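Local coordinates for protein prephenate dehydratase (PDB 3MWB) that probably converts prephenate to phenylpyruvate, releasing carbon dioxide and water, in phenylalanine biosynthesis, and binds phenylalanine at its ACT domain, at residues Ala255-Ser258 with Arg259-Asp262; Ala288-Ala291 with Pro292-Asp296. All coordinates share one frame; numbering follows the deposited sequence.

Contact 1 of 2, residues Ala255-Ser258 with Arg259-Asp262; sequences ATDS and RVAD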
loop_
_atom_site.group_PDB
_atom_site.type_symbol
_atom_site.label_atom_id
_atom_site.label_comp_id
_atom_site.label_asym_id
_atom_site.label_seq_id
_atom_site.Cartn_x
_atom_site.Cartn_y
_atom_site.Cartn_z
ATOM N N ALA A 255 -3.821 19.168 -15.015
ATOM C CA ALA A 255 -2.368 19.060 -14.812
ATOM C C ALA A 255 -1.779 20.148 -13.892
ATOM O O ALA A 255 -0.807 19.887 -13.181
ATOM C CB ALA A 255 -1.642 19.047 -16.148
ATOM N N THR A 256 -2.352 21.356 -13.920
ATOM C CA THR A 256 -1.884 22.463 -13.059
ATOM C C THR A 256 -2.279 22.365 -11.580
ATOM O O THR A 256 -1.597 22.943 -10.729
ATOM C CB THR A 256 -2.317 23.835 -13.572
ATOM O OG1 THR A 256 -3.734 23.967 -13.461
ATOM C CG2 THR A 256 -1.861 24.018 -15.004
ATOM N N ASP A 257 -3.376 21.683 -11.269
ATOM C CA ASP A 257 -3.711 21.379 -9.875
ATOM C C ASP A 257 -2.488 20.740 -9.222
ATOM O O ASP A 257 -1.889 19.821 -9.788
ATOM C CB ASP A 257 -4.873 20.405 -9.803
ATOM C CG ASP A 257 -6.137 20.953 -10.447
ATOM O OD1 ASP A 257 -6.348 22.178 -10.424
ATOM O OD2 ASP A 257 -6.908 20.153 -10.985
ATOM N N SER A 258 -2.132 21.217 -8.032
ATOM C CA SER A 258 -0.877 20.795 -7.399
ATOM C C SER A 258 -0.828 19.281 -7.182
ATOM O O SER A 258 0.223 18.673 -7.379
ATOM C CB SER A 258 -0.651 21.533 -6.083
ATOM O OG SER A 258 -0.547 22.933 -6.288
ATOM N N ARG A 259 -1.958 18.678 -6.801
ATOM C CA ARG A 259 -1.979 17.238 -6.527
ATOM C C ARG A 259 -1.781 16.432 -7.814
ATOM O O ARG A 259 -1.262 15.337 -7.781
ATOM C CB ARG A 259 -3.281 16.800 -5.816
ATOM C CG ARG A 259 -4.527 17.022 -6.665
ATOM C CD ARG A 259 -5.840 16.884 -5.855
ATOM N NE ARG A 259 -6.995 17.028 -6.755
ATOM C CZ ARG A 259 -7.467 18.188 -7.219
ATOM N NH1 ARG A 259 -6.918 19.343 -6.854
ATOM N NH2 ARG A 259 -8.521 18.203 -8.043
ATOM N N VAL A 260 -2.180 17.008 -8.946
ATOM C CA VAL A 260 -2.097 16.314 -10.217
ATOM C C VAL A 260 -0.688 16.426 -10.777
ATOM O O VAL A 260 -0.138 15.432 -11.227
ATOM C CB VAL A 260 -3.152 16.823 -11.234
ATOM C CG1 VAL A 260 -2.992 16.100 -12.589
ATOM C CG2 VAL A 260 -4.600 16.637 -10.679
ATOM N N ALA A 261 -0.129 17.639 -10.779
ATOM C CA ALA A 261 1.256 17.840 -11.169
ATOM C C ALA A 261 2.153 16.950 -10.334
ATOM O O ALA A 261 3.088 16.341 -10.863
ATOM C CB ALA A 261 1.686 19.324 -11.033
ATOM N N ASP A 262 1.890 16.897 -9.034
ATOM C CA ASP A 262 2.684 16.055 -8.153
ATOM C C ASP A 262 2.577 14.575 -8.531
ATOM O O ASP A 262 3.595 13.892 -8.636
ATOM C CB ASP A 262 2.316 16.281 -6.688
ATOM C CG ASP A 262 3.477 16.012 -5.756
ATOM O OD1 ASP A 262 4.524 16.693 -5.910
ATOM O OD2 ASP A 262 3.339 15.131 -4.864
HETATM O O HOH W 1 -9.528 20.108 -9.887
HETATM O O HOH W 2 -7.684 22.073 -7.289
#

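Contact 2 of 2, residues Ala288-Ala291 with Pro292-Asp296; sequences AVVA and PHTSD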
loop_
_atom_site.group_PDB
_atom_site.type_symbol
_atom_site.label_atom_id
_atom_site.label_comp_id
_atom_site.label_asym_id
_atom_site.label_seq_id
_atom_site.Cartn_x
_atom_site.Cartn_y
_atom_site.Cartn_z
ATOM N N ALA A 288 -14.251 18.059 -9.682
ATOM C CA ALA A 288 -13.445 17.205 -8.809
ATOM C C ALA A 288 -13.817 17.457 -7.359
ATOM O O ALA A 288 -13.994 18.610 -6.952
ATOM C CB ALA A 288 -11.963 17.502 -8.993
ATOM N N VAL A 289 -13.925 16.392 -6.568
ATOM C CA VAL A 289 -13.987 16.572 -5.119
ATOM C C VAL A 289 -12.548 16.604 -4.569
ATOM O O VAL A 289 -11.795 15.644 -4.760
ATOM C CB VAL A 289 -14.812 15.451 -4.448
ATOM C CG1 VAL A 289 -14.611 15.477 -2.929
ATOM C CG2 VAL A 289 -16.286 15.585 -4.823
ATOM N N VAL A 290 -12.151 17.707 -3.926
ATOM C CA VAL A 290 -10.783 17.827 -3.414
ATOM C C VAL A 290 -10.714 17.288 -1.994
ATOM O O VAL A 290 -11.343 17.827 -1.092
ATOM C CB VAL A 290 -10.263 19.270 -3.494
ATOM C CG1 VAL A 290 -8.807 19.358 -3.038
ATOM C CG2 VAL A 290 -10.379 19.757 -4.921
ATOM N N ALA A 291 -9.961 16.199 -1.822
ATOM C CA ALA A 291 -9.925 15.491 -0.557
ATOM C C ALA A 291 -9.203 16.370 0.463
ATOM O O ALA A 291 -8.506 17.347 0.072
ATOM C CB ALA A 291 -9.215 14.108 -0.717
ATOM N N PRO A 292 -9.381 16.056 1.768
ATOM C CA PRO A 292 -8.600 16.730 2.806
ATOM C C PRO A 292 -7.113 16.600 2.525
ATOM O O PRO A 292 -6.658 15.552 2.013
ATOM C CB PRO A 292 -8.924 15.918 4.063
ATOM C CG PRO A 292 -10.310 15.431 3.821
ATOM C CD PRO A 292 -10.375 15.129 2.353
ATOM N N HIS A 293 -6.367 17.649 2.856
ATOM C CA HIS A 293 -4.907 17.582 2.820
ATOM C C HIS A 293 -4.376 17.642 1.389
ATOM O O HIS A 293 -3.176 17.527 1.190
ATOM C CB HIS A 293 -4.365 16.268 3.441
ATOM C CG HIS A 293 -5.007 15.850 4.728
ATOM N ND1 HIS A 293 -5.307 14.530 5.008
ATOM C CD2 HIS A 293 -5.343 16.552 5.839
ATOM C CE1 HIS A 293 -5.824 14.441 6.220
ATOM N NE2 HIS A 293 -5.858 15.653 6.746
ATOM N N THR A 294 -5.242 17.772 0.381
ATOM C CA THR A 294 -4.729 17.679 -1.011
ATOM C C THR A 294 -4.965 18.910 -1.849
ATOM O O THR A 294 -4.670 18.903 -3.073
ATOM C CB THR A 294 -5.282 16.479 -1.801
ATOM O OG1 THR A 294 -6.657 16.716 -2.126
ATOM C CG2 THR A 294 -5.136 15.166 -1.010
ATOM N N SER A 295 -5.488 19.959 -1.218
ATOM C CA SER A 295 -5.730 21.216 -1.936
ATOM C C SER A 295 -4.419 21.891 -2.321
ATOM O O SER A 295 -3.344 21.596 -1.773
ATOM C CB SER A 295 -6.599 22.180 -1.110
ATOM O OG SER A 295 -5.879 22.655 -0.004
ATOM N N ASP A 296 -4.502 22.791 -3.291
ATOM C CA ASP A 296 -3.344 23.527 -3.710
ATOM C C ASP A 296 -2.724 24.211 -2.485
ATOM O O ASP A 296 -1.495 24.282 -2.361
ATOM C CB ASP A 296 -3.737 24.525 -4.802
ATOM C CG ASP A 296 -3.857 23.877 -6.189
ATOM O OD1 ASP A 296 -3.888 22.618 -6.325
ATOM O OD2 ASP A 296 -3.904 24.651 -7.169
HETATM O O HOH W 3 -8.372 15.587 -4.059
#

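Contact 1 of 2, residues Ala255-Ser258 with Arg259-Asp262
Backbone bonds between D257 and the residues after it open helix 258-270 of the ACT domain. D257 O takes two N-H groups: A261 N lies 3.0 Å away in a nearly straight bond (N-H...O 172°), while V260 N, also at 3.0 Å, comes more bent from above the carbonyl plane. D262 N donates to S258 O at 2.9 Å.

Charge and water join the side chains of D257 and R259, which run alongside each other with carboxylate and guanidinium planes 13° apart. The salt bridge from D257 OD2 to R259 NH2 is long, 3.9 Å, and no guanidinium N-H points at the oxygen. One water donates to D257 OD2 and accepts from R259 NH2; a second accepts from NH1 in the guanidinium plane. D257 OD2 also accepts a hydrogen bond from H254 N.

Side chains pack closely against the loop before the helix: V260 CG1, anti to its backbone N (chi1 178°), reaches A255 CA at 3.8 Å, and the small A261 brings CB within 3.3 Å of the carbonyl oxygen A255 O.

Although D257 holds the N-cap position, its carboxylate caps no helix N-H; it meets R259 largely through water, and its charge would be expected to favour the helix start.

Contact 2 of 2, residues Ala288-Ala291 with Pro292-Asp296
With chi1 at 72°, T294 OG1 sits between its own backbone N and carbonyl carbon, directed back at A291, while V290 holds CG1 anti to its backbone N (chi1 -176°) and sends that methyl toward the same hydroxyl. V290 CG1 comes to 3.5 Å from T294 OG1 and also lies against S295 CA, the valine and threonine side chains sliding past each other in opposite directions.

The residues from A291 to T294 form a type II beta turn. Proline suits its second position, since the ring already restricts phi to the value required there; H293 follows with the positive phi (76°) of the third position. The closing bond from T294 N to A291 O is weak at 3.3 Å. T294 OG1 reinforces it by donating to the same oxygen at 2.9 Å, from above the carbonyl plane, so A291 O is gripped by backbone and side chain of one residue.

A water accepts from A291 N at 2.8 Å and donates to T294 OG1, also at 2.8 Å, linking the hydroxyl to the backbone N of the turn's first residue. P292 CB rests over the centre of one face of the H293 ring, 3.9 Å above its plane.

The turn lies in the connection from strand 275-281 to helix 296-311, where S295, at the N-cap, receives A298 N on its OG. V290 and T294 pack on R259 of helix 258-270, and H293 touches R269 of the second subunit.

In the fold
Contacts 1 and 2 follow one another along the chain, their centres 11 Å apart, and they meet where two helices begin. D296 OD1, at the end of contact 2, probably accepts a hydrogen bond from S258 N of contact 1 at 2.8 Å, so the first residue of helix 296-311 takes up an N-terminal N-H of helix 258-270 that the D257 side chain does not cap. R259 extends the junction: its CD packs 3.6 Å from T294 O, and its NH2 lies 3.6 Å from A288 CB. Neither contact lines the phenylalanine pocket of the ACT domain, although the side chains of R259 and A291 are each about 11 Å from a bound phenylalanine.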